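Local structure of monovalent Na+/H+ antiporter subunit C (Dietzia sp. DQ12-45-1b, 7D3U) at the interface of chains B and A and the interface of chains C and A. The protein forms the small subunit C of the Mrp complex, a membrane-embedded sodium/proton antiporter, and packs against its subunits D and A. Sequence-based numbering; all coordinates share one arbitrary frame. Chains: chain A, Monovalent Na+/H+ antiporter subunit C; chain B, Monovalent Na+/H+ antiporter subunit D; chain C, Monovalent Na+/H+ antiporter subunit A.

Contact 1: the interface of chains B and A. Residues chain B 172, 175, 179; chain A 11, 14, 30, 33, 37.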
loop_
_atom_site.group_PDB
_atom_site.type_symbol
_atom_site.label_atom_id
_atom_site.label_comp_id
_atom_site.label_asym_id
_atom_site.label_seq_id
_atom_site.Cartn_x
_atom_site.Cartn_y
_atom_site.Cartn_z
ATOM N N LEU B 172 -4.268 7.082 10.102
ATOM C CA LEU B 172 -5.717 7.225 10.140
ATOM C C LEU B 172 -6.403 5.873 10.004
ATOM O O LEU B 172 -7.367 5.585 10.720
ATOM C CB LEU B 172 -6.175 8.184 9.042
ATOM C CG LEU B 172 -7.668 8.309 8.742
ATOM C CD1 LEU B 172 -8.465 8.549 10.008
ATOM C CD2 LEU B 172 -7.906 9.429 7.749
ATOM N N THR B 175 -5.914 4.012 13.268
ATOM C CA THR B 175 -6.777 4.488 14.338
ATOM C C THR B 175 -8.232 4.116 14.090
ATOM O O THR B 175 -8.974 3.861 15.043
ATOM C CB THR B 175 -6.628 5.995 14.501
ATOM O OG1 THR B 175 -5.245 6.315 14.686
ATOM C CG2 THR B 175 -7.392 6.456 15.711
ATOM N N ILE B 179 -10.524 2.039 16.653
ATOM C CA ILE B 179 -11.878 2.388 17.068
ATOM C C ILE B 179 -12.837 1.241 16.779
ATOM O O ILE B 179 -13.746 0.959 17.568
ATOM C CB ILE B 179 -12.326 3.692 16.382
ATOM C CG1 ILE B 179 -11.447 4.856 16.831
ATOM C CG2 ILE B 179 -13.781 3.990 16.688
ATOM C CD1 ILE B 179 -11.804 6.164 16.179
ATOM N N MET A 11 -13.216 13.894 17.733
ATOM C CA MET A 11 -13.247 13.450 16.344
ATOM C C MET A 11 -13.529 14.612 15.402
ATOM O O MET A 11 -12.951 14.684 14.312
ATOM C CB MET A 11 -14.289 12.349 16.167
ATOM C CG MET A 11 -13.840 10.994 16.674
ATOM S SD MET A 11 -12.480 10.316 15.714
ATOM C CE MET A 11 -13.142 10.457 14.058
ATOM N N PHE A 14 -10.322 16.518 15.111
ATOM C CA PHE A 14 -9.400 15.817 14.224
ATOM C C PHE A 14 -9.779 16.025 12.766
ATOM O O PHE A 14 -8.926 16.352 11.934
ATOM C CB PHE A 14 -9.371 14.325 14.546
ATOM C CG PHE A 14 -9.162 13.457 13.335
ATOM C CD1 PHE A 14 -7.930 13.403 12.706
ATOM C CD2 PHE A 14 -10.200 12.704 12.821
ATOM C CE1 PHE A 14 -7.740 12.615 11.594
ATOM C CE2 PHE A 14 -10.012 11.914 11.707
ATOM C CZ PHE A 14 -8.781 11.870 11.094
ATOM N N PHE A 30 -4.132 14.538 14.205
ATOM C CA PHE A 30 -3.872 13.131 14.489
ATOM C C PHE A 30 -3.729 12.877 15.984
ATOM O O PHE A 30 -4.113 11.807 16.469
ATOM C CB PHE A 30 -2.631 12.660 13.739
ATOM C CG PHE A 30 -2.897 12.303 12.311
ATOM C CD1 PHE A 30 -3.781 11.291 11.995
ATOM C CD2 PHE A 30 -2.273 12.983 11.284
ATOM C CE1 PHE A 30 -4.034 10.960 10.684
ATOM C CE2 PHE A 30 -2.523 12.654 9.972
ATOM C CZ PHE A 30 -3.405 11.643 9.672
ATOM N N LEU A 33 -7.209 12.700 17.173
ATOM C CA LEU A 33 -7.819 11.444 16.750
ATOM C C LEU A 33 -7.353 10.284 17.620
ATOM O O LEU A 33 -8.150 9.411 17.985
ATOM C CB LEU A 33 -7.496 11.181 15.284
ATOM C CG LEU A 33 -7.737 9.776 14.746
ATOM C CD1 LEU A 33 -9.217 9.517 14.567
ATOM C CD2 LEU A 33 -6.992 9.566 13.444
ATOM N N ALA A 37 -9.656 7.858 19.958
ATOM C CA ALA A 37 -9.591 6.400 19.956
ATOM C C ALA A 37 -9.337 5.859 21.355
ATOM O O ALA A 37 -9.947 4.866 21.768
ATOM C CB ALA A 37 -8.508 5.920 18.998
#
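The ring of A:Phe14 carries A:Leu33 CB of its own chain on one face, toward the rim, while its tip, CZ, points across to chain B and meets the methyl CD1 of B:Leu172 at 3.5 Å. The ring of A:Phe30 presents its edge instead: B:Leu172 CB lies in the ring plane, 3.9 Å from CE1. B:Leu172, with CG anti to the backbone N (chi1 170°), thus puts its root beside one phenyl edge and a branch end against the other phenyl, crossing A:Phe14 and A:Leu33 at about right angles. One turn along, B:Thr175 and A:Leu33 meet tip to tip. The threonine methyl CG2 of B:Thr175, anti to the backbone N, is 3.5 Å from A:Leu33 CG and also 3.5 Å from A:Ala37 CB, so it sits between a branch point and a small methyl. B:Ile179 follows on the same helix, its CG1 3.8 Å from A:Ala37 CB. A:Met11 SD is a looser neighbour, 4.2 Å from B:Ile179 CD1. No polar pair bridges the two chains here. Cohesion in this patch therefore rests on fitted apolar shapes, by which helix 157-187 of subunit D is packed against helices 2-17 and 24-44 of subunit C within the membrane complex.

Contact 2: the interface of chains B and A. Residues chain B 130, 133-134, 137, 178; chain A 37-38, 41, 71, 74-75, 78.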
loop_
_atom_site.group_PDB
_atom_site.type_symbol
_atom_site.label_atom_id
_atom_site.label_comp_id
_atom_site.label_asym_id
_atom_site.label_seq_id
_atom_site.Cartn_x
_atom_site.Cartn_y
_atom_site.Cartn_z
ATOM N N PHE B 130 -6.920 -6.993 18.687
ATOM C CA PHE B 130 -6.094 -5.859 19.091
ATOM C C PHE B 130 -4.614 -6.141 18.876
ATOM O O PHE B 130 -3.864 -5.253 18.455
ATOM C CB PHE B 130 -6.344 -5.490 20.548
ATOM C CG PHE B 130 -5.447 -4.395 21.046
ATOM C CD1 PHE B 130 -5.714 -3.073 20.742
ATOM C CD2 PHE B 130 -4.322 -4.689 21.795
ATOM C CE1 PHE B 130 -4.887 -2.065 21.189
ATOM C CE2 PHE B 130 -3.492 -3.684 22.245
ATOM C CZ PHE B 130 -3.775 -2.371 21.940
ATOM N N PHE B 133 -3.751 -5.403 15.466
ATOM C CA PHE B 133 -3.484 -3.981 15.272
ATOM C C PHE B 133 -2.076 -3.626 15.732
ATOM O O PHE B 133 -1.349 -2.895 15.043
ATOM C CB PHE B 133 -4.534 -3.158 16.021
ATOM C CG PHE B 133 -4.058 -1.800 16.457
ATOM C CD1 PHE B 133 -4.114 -0.721 15.596
ATOM C CD2 PHE B 133 -3.572 -1.599 17.738
ATOM C CE1 PHE B 133 -3.687 0.530 16.001
ATOM C CE2 PHE B 133 -3.140 -0.352 18.143
ATOM C CZ PHE B 133 -3.198 0.712 17.273
ATOM N N VAL B 134 -1.671 -4.147 16.892
ATOM C CA VAL B 134 -0.333 -3.879 17.408
ATOM C C VAL B 134 0.723 -4.370 16.428
ATOM O O VAL B 134 1.706 -3.673 16.153
ATOM C CB VAL B 134 -0.160 -4.524 18.795
ATOM C CG1 VAL B 134 1.296 -4.849 19.057
ATOM C CG2 VAL B 134 -0.702 -3.606 19.868
ATOM N N GLU B 137 1.071 -2.173 13.446
ATOM C CA GLU B 137 1.949 -1.036 13.725
ATOM C C GLU B 137 3.413 -1.463 13.779
ATOM O O GLU B 137 4.299 -0.708 13.360
ATOM C CB GLU B 137 1.534 -0.340 15.018
ATOM C CG GLU B 137 0.038 -0.210 15.171
ATOM C CD GLU B 137 -0.618 0.468 13.984
ATOM O OE1 GLU B 137 0.032 1.311 13.328
ATOM O OE2 GLU B 137 -1.774 0.121 13.679
ATOM N N LEU B 178 -8.448 0.730 15.271
ATOM C CA LEU B 178 -8.476 0.711 16.729
ATOM C C LEU B 178 -9.863 1.053 17.260
ATOM O O LEU B 178 -10.341 0.429 18.212
ATOM C CB LEU B 178 -7.440 1.683 17.283
ATOM C CG LEU B 178 -7.336 1.730 18.802
ATOM C CD1 LEU B 178 -6.857 0.392 19.322
ATOM C CD2 LEU B 178 -6.404 2.842 19.227
ATOM N N ALA A 37 -9.656 7.858 19.958
ATOM C CA ALA A 37 -9.591 6.400 19.956
ATOM C C ALA A 37 -9.337 5.859 21.355
ATOM O O ALA A 37 -9.947 4.866 21.768
ATOM C CB ALA A 37 -8.508 5.920 18.998
ATOM N N HIS A 38 -8.442 6.502 22.105
ATOM C CA HIS A 38 -8.191 6.073 23.476
ATOM C C HIS A 38 -9.433 6.235 24.338
ATOM O O HIS A 38 -9.734 5.382 25.181
ATOM C CB HIS A 38 -7.026 6.866 24.059
ATOM C CG HIS A 38 -5.779 6.782 23.242
ATOM N ND1 HIS A 38 -5.544 5.759 22.349
ATOM C CD2 HIS A 38 -4.704 7.600 23.168
ATOM C CE1 HIS A 38 -4.374 5.946 21.767
ATOM N NE2 HIS A 38 -3.843 7.055 22.248
ATOM N N LEU A 41 -11.879 3.568 23.524
ATOM C CA LEU A 41 -11.405 2.314 24.100
ATOM C C LEU A 41 -11.723 2.245 25.586
ATOM O O LEU A 41 -12.154 1.202 26.087
ATOM C CB LEU A 41 -9.904 2.158 23.870
ATOM C CG LEU A 41 -9.463 1.158 22.804
ATOM C CD1 LEU A 41 -7.959 1.204 22.648
ATOM C CD2 LEU A 41 -9.915 -0.239 23.174
ATOM N N PHE A 71 -5.225 -1.847 26.554
ATOM C CA PHE A 71 -5.327 -1.489 25.144
ATOM C C PHE A 71 -4.947 -0.032 24.917
ATOM O O PHE A 71 -4.136 0.282 24.039
ATOM C CB PHE A 71 -6.742 -1.756 24.633
ATOM C CG PHE A 71 -7.037 -3.206 24.384
ATOM C CD1 PHE A 71 -6.109 -4.183 24.690
ATOM C CD2 PHE A 71 -8.249 -3.590 23.840
ATOM C CE1 PHE A 71 -6.385 -5.513 24.460
ATOM C CE2 PHE A 71 -8.528 -4.918 23.608
ATOM C CZ PHE A 71 -7.595 -5.881 23.918
ATOM N N THR A 74 -1.259 0.668 25.473
ATOM C CA THR A 74 -0.384 0.329 24.354
ATOM C C THR A 74 -0.576 1.285 23.180
ATOM O O THR A 74 0.403 1.723 22.555
ATOM C CB THR A 74 -0.634 -1.113 23.915
ATOM O OG1 THR A 74 -0.246 -2.005 24.966
ATOM C CG2 THR A 74 0.169 -1.437 22.671
ATOM N N ALA A 75 -1.830 1.620 22.872
ATOM C CA ALA A 75 -2.105 2.511 21.753
ATOM C C ALA A 75 -1.535 3.901 21.988
ATOM O O ALA A 75 -1.168 4.583 21.026
ATOM C CB ALA A 75 -3.609 2.588 21.504
ATOM N N ILE A 78 2.075 3.656 20.946
ATOM C CA ILE A 78 2.167 3.514 19.494
ATOM C C ILE A 78 1.920 4.855 18.807
ATOM O O ILE A 78 2.694 5.286 17.939
ATOM C CB ILE A 78 1.189 2.435 18.996
ATOM C CG1 ILE A 78 1.657 1.053 19.448
ATOM C CG2 ILE A 78 1.075 2.483 17.487
ATOM C CD1 ILE A 78 0.701 -0.054 19.091
#
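This is an apolar helix-to-helix interface between subunits D and C of the Mrp complex, joined by one aromatic stack and a row of aliphatic contacts that help hold the small subunit against its larger neighbour. The rings of B:Phe130 and A:Phe71 stack with centroids 4.0 Å apart and planes turned by 14°. Their side chains slide past each other in opposite directions, and B:Phe130 CG lies over the centre of the A:Phe71 ring. Different first torsions bring them there: CG is anti to the backbone N in B:Phe130 (chi1 176°) but anti to the carbonyl carbon in A:Phe71 (-76°). B:Leu178 CD1 and A:Thr74 CB border the B:Phe130 ring at its edge. B:Leu178 divides its branches, CD1 touching A:Leu41 CD1 at 3.6 Å and CD2 entering between A:Ala75 CB, also at 3.6 Å, and A:Ala37 CB. A:Ile78 crosses B:Glu137 at about a right angle, its CG2 3.7 Å from the acid's methylene CG; its CD1 meets B:Phe133 CE2 tip to tip at 4.0 Å. That B:Phe133 ring lies between B:Glu137 CG and B:Leu178 CD1, one on each face. Helices 129-146 and 157-187 of chain B here face helices 24-44 and 66-90 of chain A.

Contact 3: the interface of chains C and A. Residues chain C 622, 666-667, 669-671, 675, 766; chain A 24, 90-91, 94-97.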
loop_
_atom_site.group_PDB
_atom_site.type_symbol
_atom_site.label_atom_id
_atom_site.label_comp_id
_atom_site.label_asym_id
_atom_site.label_seq_id
_atom_site.Cartn_x
_atom_site.Cartn_y
_atom_site.Cartn_z
ATOM N N ARG C 622 1.166 29.040 16.239
ATOM C CA ARG C 622 1.696 27.718 16.552
ATOM C C ARG C 622 1.926 27.511 18.043
ATOM O O ARG C 622 1.931 26.363 18.500
ATOM C CB ARG C 622 3.003 27.483 15.794
ATOM C CG ARG C 622 2.841 27.410 14.288
ATOM C CD ARG C 622 4.160 27.104 13.606
ATOM N NE ARG C 622 4.031 27.052 12.156
ATOM C CZ ARG C 622 3.616 25.986 11.484
ATOM N NH1 ARG C 622 3.285 24.880 12.133
ATOM N NH2 ARG C 622 3.527 26.026 10.162
ATOM N N VAL C 666 10.338 21.033 17.302
ATOM C CA VAL C 666 10.106 21.125 15.861
ATOM C C VAL C 666 9.361 22.391 15.462
ATOM O O VAL C 666 9.248 22.674 14.259
ATOM C CB VAL C 666 9.342 19.894 15.330
ATOM C CG1 VAL C 666 10.134 18.625 15.589
ATOM C CG2 VAL C 666 7.961 19.821 15.942
ATOM N N LEU C 667 8.842 23.154 16.422
ATOM C CA LEU C 667 8.213 24.433 16.135
ATOM C C LEU C 667 9.184 25.592 16.245
ATOM O O LEU C 667 8.921 26.659 15.679
ATOM C CB LEU C 667 7.038 24.675 17.084
ATOM C CG LEU C 667 5.703 24.034 16.711
ATOM C CD1 LEU C 667 4.585 24.623 17.544
ATOM C CD2 LEU C 667 5.424 24.209 15.235
ATOM N N ARG C 669 11.635 25.751 14.614
ATOM C CA ARG C 669 12.171 25.841 13.263
ATOM C C ARG C 669 11.170 26.374 12.249
ATOM O O ARG C 669 11.577 26.773 11.154
ATOM C CB ARG C 669 12.654 24.465 12.795
ATOM C CG ARG C 669 13.409 23.687 13.848
ATOM C CD ARG C 669 13.782 22.308 13.348
ATOM N NE ARG C 669 15.201 22.034 13.537
ATOM C CZ ARG C 669 15.739 21.645 14.686
ATOM N NH1 ARG C 669 14.974 21.480 15.755
ATOM N NH2 ARG C 669 17.041 21.420 14.769
ATOM N N LEU C 670 9.892 26.385 12.579
ATOM C CA LEU C 670 8.816 26.764 11.680
ATOM C C LEU C 670 8.312 28.162 12.006
ATOM O O LEU C 670 8.579 28.692 13.088
ATOM C CB LEU C 670 7.673 25.751 11.785
ATOM C CG LEU C 670 8.058 24.312 11.450
ATOM C CD1 LEU C 670 6.973 23.357 11.890
ATOM C CD2 LEU C 670 8.323 24.167 9.967
ATOM N N PRO C 671 7.583 28.800 11.088
ATOM C CA PRO C 671 7.086 30.155 11.350
ATOM C C PRO C 671 6.142 30.195 12.542
ATOM O O PRO C 671 5.744 29.176 13.106
ATOM C CB PRO C 671 6.364 30.531 10.050
ATOM C CG PRO C 671 6.125 29.235 9.350
ATOM C CD PRO C 671 7.295 28.384 9.706
ATOM N N HIS C 675 -0.452 28.483 8.356
ATOM C CA HIS C 675 -0.712 28.976 7.013
ATOM C C HIS C 675 -2.180 29.352 6.874
ATOM O O HIS C 675 -3.067 28.600 7.287
ATOM C CB HIS C 675 -0.331 27.922 5.979
ATOM C CG HIS C 675 1.130 27.604 5.947
ATOM N ND1 HIS C 675 1.734 26.783 6.875
ATOM C CD2 HIS C 675 2.109 27.994 5.096
ATOM C CE1 HIS C 675 3.022 26.683 6.598
ATOM N NE2 HIS C 675 3.275 27.408 5.524
ATOM N N LEU C 766 15.296 21.696 9.108
ATOM C CA LEU C 766 15.277 23.145 8.988
ATOM C C LEU C 766 16.069 23.771 10.133
ATOM O O LEU C 766 15.964 23.321 11.278
ATOM C CB LEU C 766 13.842 23.668 9.002
ATOM C CG LEU C 766 12.943 23.244 7.845
ATOM C CD1 LEU C 766 11.670 24.065 7.848
ATOM C CD2 LEU C 766 13.677 23.398 6.530
ATOM N N VAL A 24 2.068 20.532 10.821
ATOM C CA VAL A 24 1.856 20.516 12.264
ATOM C C VAL A 24 0.370 20.621 12.580
ATOM O O VAL A 24 -0.131 19.966 13.500
ATOM C CB VAL A 24 2.668 21.636 12.937
ATOM C CG1 VAL A 24 2.259 21.792 14.389
ATOM C CG2 VAL A 24 4.147 21.333 12.843
ATOM N N ALA A 90 7.920 16.769 9.706
ATOM C CA ALA A 90 7.433 18.115 9.431
ATOM C C ALA A 90 8.552 19.127 9.217
ATOM O O ALA A 90 8.293 20.200 8.665
ATOM C CB ALA A 90 6.528 18.587 10.567
ATOM N N VAL A 91 9.780 18.823 9.632
ATOM C CA VAL A 91 10.847 19.815 9.624
ATOM C C VAL A 91 11.987 19.428 8.686
ATOM O O VAL A 91 13.103 19.904 8.847
ATOM C CB VAL A 91 11.374 20.072 11.049
ATOM C CG1 VAL A 91 10.279 20.655 11.911
ATOM C CG2 VAL A 91 11.912 18.788 11.653
ATOM N N GLY A 94 10.846 20.575 2.284
ATOM C CA GLY A 94 10.738 21.980 1.952
ATOM C C GLY A 94 11.441 22.876 2.962
ATOM O O GLY A 94 12.246 22.448 3.785
ATOM N N ASP A 95 11.109 24.162 2.869
ATOM C CA ASP A 95 11.568 25.159 3.824
ATOM C C ASP A 95 10.491 25.545 4.824
ATOM O O ASP A 95 10.736 26.393 5.687
ATOM C CB ASP A 95 12.064 26.408 3.088
ATOM C CG ASP A 95 11.177 26.781 1.922
ATOM O OD1 ASP A 95 10.206 26.042 1.658
ATOM O OD2 ASP A 95 11.450 27.811 1.269
ATOM N N ASP A 96 9.308 24.946 4.725
ATOM C CA ASP A 96 8.229 25.155 5.678
ATOM C C ASP A 96 7.580 23.803 5.949
ATOM O O ASP A 96 8.098 22.754 5.557
ATOM C CB ASP A 96 7.220 26.179 5.145
ATOM C CG ASP A 96 7.772 27.584 5.131
ATOM O OD1 ASP A 96 8.809 27.815 5.786
ATOM O OD2 ASP A 96 7.174 28.456 4.467
ATOM N N ASP A 97 6.437 23.826 6.628
ATOM C CA ASP A 97 5.619 22.636 6.802
ATOM C C ASP A 97 4.358 22.685 5.953
ATOM O O ASP A 97 3.441 21.889 6.173
ATOM C CB ASP A 97 5.262 22.446 8.278
ATOM C CG ASP A 97 4.466 23.601 8.839
ATOM O OD1 ASP A 97 4.252 24.589 8.107
ATOM O OD2 ASP A 97 4.052 23.520 10.013
#
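A:Asp97 of subunit C, a member of the CPA3 antiporter subunit C family related to the complex I chain 4L, forms a salt bridge with C:Arg622 of subunit A. The two meet tip to tip: the C:Arg622 guanidinium grips A:Asp97 end-on, NH1 donating to OD2 and NH2 to both OD1 and OD2, each at 2.6 Å. All three bonds use syn lone pairs but are bent, and the guanidinium and carboxylate planes stand 50° apart. OD2 thus accepts from both terminal nitrogens. C:His675 brings its ring edge to the acid, with OD1 in the ring plane near CE1; if protonated, the imidazole would probably help offset the negative charge of A:Asp97 and the nearby A:Asp96. An alanine in place of C:Arg622 would remove the guanidinium and would probably leave the A:Asp97 carboxylate without its charge partner, loosening this corner of the interface. Around the pair, C:Leu670 CB lies over one guanidinium face, toward its rim, and its CD1 touches A:Val24 CG2 at 3.6 Å. A:Val24 CB lies at the guanidinium edge. Farther out, the backbone N of C:Leu766 donates to A:Val91 O at 2.8 Å, nearly straight (160° at H), while A:Val91 CG1 rests 3.6 Å from C:Val666 CB. C:Arg669 NE in turn donates to the carbonyl O of C:Leu766 (2.7 Å), helping to position that segment, whose side chain reaches toward A:Gly94 and A:Asp95.

Contact 1 and contact 2 form one continuous surface between subunits C and D: their C-alpha centres are about 11 Å apart, both use helix 157-187 of chain B, and A:Ala37 on helix 24-44 belongs to both. Contact 3 lies about 23 Å from contact 1 and about 28 Å from contact 2, and faces subunit A instead. Helix 24-44 links all three, since A:Val24 at its start takes part in contact 3. At these contacts subunit C is held by apolar helix packing on one partner and, on the other, by charged and backbone bonds together with apolar packing, and probably helps join D to A.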